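Local coordinates for protein 7,8-dihydro-6-hydroxymethylpterin pyrophosphokinase-dihydropteroate synthase (PDB 6JWS) that probably makes the pterin diphosphate from hydroxymethyl-dihydropterin and ATP and joins it to 4-aminobenzoate, giving 7,8-dihydropteroate for folate synthesis, at residues B[517-521]-B[522-526]. The protein carries 1 engineered substitution. Sequence-based numbering, arbitrary orientation.
Sequences LKKKN and KFYSV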
loop_
_atom_site.group_PDB
_atom_site.type_symbol
_atom_site.label_atom_id
_atom_site.label_comp_id
_atom_site.label_asym_id
_atom_site.label_seq_id
_atom_site.Cartn_x
_atom_site.Cartn_y
_atom_site.Cartn_z
ATOM N N LEU B 517 -5.987 0.933 -37.056
ATOM C CA LEU B 517 -6.449 1.545 -35.805
ATOM C C LEU B 517 -7.147 2.874 -36.086
ATOM O O LEU B 517 -7.578 3.565 -35.157
ATOM C CB LEU B 517 -5.283 1.801 -34.845
ATOM C CG LEU B 517 -4.473 0.583 -34.418
ATOM C CD1 LEU B 517 -3.204 1.033 -33.711
ATOM C CD2 LEU B 517 -5.311 -0.333 -33.537
ATOM N N LYS B 518 -7.241 3.217 -37.373
ATOM C CA LYS B 518 -7.800 4.475 -37.842
ATOM C C LYS B 518 -8.784 4.195 -38.976
ATOM O O LYS B 518 -8.486 3.445 -39.902
ATOM C CB LYS B 518 -6.657 5.373 -38.323
ATOM C CG LYS B 518 -6.109 6.322 -37.268
ATOM C CD LYS B 518 -4.687 6.818 -37.457
ATOM C CE LYS B 518 -4.278 7.171 -38.871
ATOM N NZ LYS B 518 -3.041 6.441 -39.242
ATOM N N LYS B 519 -9.981 4.768 -38.864
ATOM C CA LYS B 519 -10.924 4.811 -39.968
ATOM C C LYS B 519 -11.328 6.265 -40.205
ATOM O O LYS B 519 -10.798 7.167 -39.563
ATOM C CB LYS B 519 -12.134 3.928 -39.664
ATOM C CG LYS B 519 -11.877 2.431 -39.719
ATOM C CD LYS B 519 -13.093 1.638 -40.153
ATOM C CE LYS B 519 -14.229 1.649 -39.152
ATOM N NZ LYS B 519 -14.297 0.370 -38.408
ATOM N N LYS B 520 -12.277 6.476 -41.121
ATOM C CA LYS B 520 -12.758 7.802 -41.484
ATOM C C LYS B 520 -13.295 8.542 -40.256
ATOM O O LYS B 520 -13.090 9.747 -40.130
ATOM C CB LYS B 520 -13.803 7.710 -42.607
ATOM C CG LYS B 520 -13.249 7.630 -44.029
ATOM C CD LYS B 520 -14.307 7.378 -45.101
ATOM C CE LYS B 520 -14.154 6.067 -45.852
ATOM N NZ LYS B 520 -14.412 4.885 -44.998
ATOM N N ASN B 521 -13.964 7.815 -39.350
ATOM C CA ASN B 521 -14.612 8.421 -38.193
ATOM C C ASN B 521 -14.155 7.755 -36.886
ATOM O O ASN B 521 -14.261 8.353 -35.812
ATOM C CB ASN B 521 -16.134 8.499 -38.371
ATOM C CG ASN B 521 -16.813 9.490 -37.441
ATOM O OD1 ASN B 521 -16.249 10.530 -37.094
ATOM N ND2 ASN B 521 -18.043 9.191 -37.043
ATOM N N LYS B 522 -13.592 6.544 -36.979
ATOM C CA LYS B 522 -13.257 5.762 -35.798
ATOM C C LYS B 522 -11.751 5.783 -35.552
ATOM O O LYS B 522 -10.961 5.726 -36.491
ATOM C CB LYS B 522 -13.667 4.298 -36.000
ATOM C CG LYS B 522 -15.022 3.919 -35.436
ATOM C CD LYS B 522 -15.060 3.963 -33.928
ATOM C CE LYS B 522 -14.848 2.613 -33.278
ATOM N NZ LYS B 522 -15.987 1.693 -33.512
ATOM N N PHE B 523 -11.382 5.822 -34.269
ATOM C CA PHE B 523 -10.053 5.437 -33.825
ATOM C C PHE B 523 -10.190 4.210 -32.932
ATOM O O PHE B 523 -11.215 4.035 -32.274
ATOM C CB PHE B 523 -9.349 6.580 -33.090
ATOM C CG PHE B 523 -8.983 7.780 -33.929
ATOM C CD1 PHE B 523 -7.809 7.808 -34.664
ATOM C CD2 PHE B 523 -9.794 8.909 -33.949
ATOM C CE1 PHE B 523 -7.469 8.914 -35.427
ATOM C CE2 PHE B 523 -9.452 10.016 -34.706
ATOM C CZ PHE B 523 -8.289 10.018 -35.441
ATOM N N TYR B 524 -9.156 3.356 -32.935
ATOM C CA TYR B 524 -9.108 2.245 -31.998
ATOM C C TYR B 524 -7.872 2.341 -31.108
ATOM O O TYR B 524 -6.813 2.798 -31.539
ATOM C CB TYR B 524 -9.116 0.893 -32.717
ATOM C CG TYR B 524 -10.334 0.648 -33.563
ATOM C CD1 TYR B 524 -11.474 0.074 -33.021
ATOM C CD2 TYR B 524 -10.347 0.977 -34.910
ATOM C CE1 TYR B 524 -12.598 -0.181 -33.792
ATOM C CE2 TYR B 524 -11.462 0.730 -35.702
ATOM C CZ TYR B 524 -12.594 0.159 -35.136
ATOM O OH TYR B 524 -13.696 -0.077 -35.904
ATOM N N SER B 525 -8.030 1.846 -29.873
ATOM C CA SER B 525 -6.951 1.848 -28.905
ATOM C C SER B 525 -6.108 0.596 -29.067
ATOM O O SER B 525 -6.538 -0.384 -29.672
ATOM C CB SER B 525 -7.515 1.954 -27.536
ATOM O OG SER B 525 -8.063 3.243 -27.382
ATOM N N VAL B 526 -4.920 0.620 -28.461
ATOM C CA VAL B 526 -3.950 -0.422 -28.723
ATOM C C VAL B 526 -3.073 -0.609 -27.492
ATOM O O VAL B 526 -2.634 0.378 -26.892
ATOM C CB VAL B 526 -3.113 -0.110 -29.978
ATOM C CG1 VAL B 526 -2.508 1.298 -29.970
ATOM C CG2 VAL B 526 -2.061 -1.189 -30.230
HETATM O O HOH W 1 -6.223 5.050 -33.048
#
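Bends at chi2, chi3 (-68°) and chi4 fold the Lys519 chain over toward Tyr524, whose CG lies anti to its own carbonyl carbon (chi1 -60°) and sends the ring back along the turn. Lys519 NZ therefore reaches the phenol at the ring edge, in the ring plane, and donates to Tyr524 OH at 2.6 Å. In the backbone, Lys519 N donates to Lys522 O (2.7 Å) along a nearly straight N-H...O line of 169°, and Tyr524 N donates to Leu517 O (2.7 Å). These two bonds flank Lys518 and Phe523, the non-hydrogen-bonded pair of a single antiparallel bridge (CA atoms 4.7 Å apart), so 517-526 forms a short hairpin-like reversal leading into 525-529, one of the parallel strands of the pterin-binding TIM barrel. Leu517 O carries more than one partner: a water donates to it and also to Tyr524 O, while Phe523 CA makes a CH...O contact from 3.4 Å. On the far side of the turn from the Lys519-Tyr524 pair, Lys518 CG packs obliquely against Phe523 CD1 at 3.4 Å. Lys518 NZ is hydrogen-bonded to Asn565 O, and the Phe523 ring stacks with His39 of helix 30-44, bringing the turn against the pyrophosphokinase part. Toward the barrel, Leu517 CD1 meets Val526 CG1 at 3.8 Å, the two side chains crossing at about a right angle, and both also touch Leu501 of the neighbouring strand.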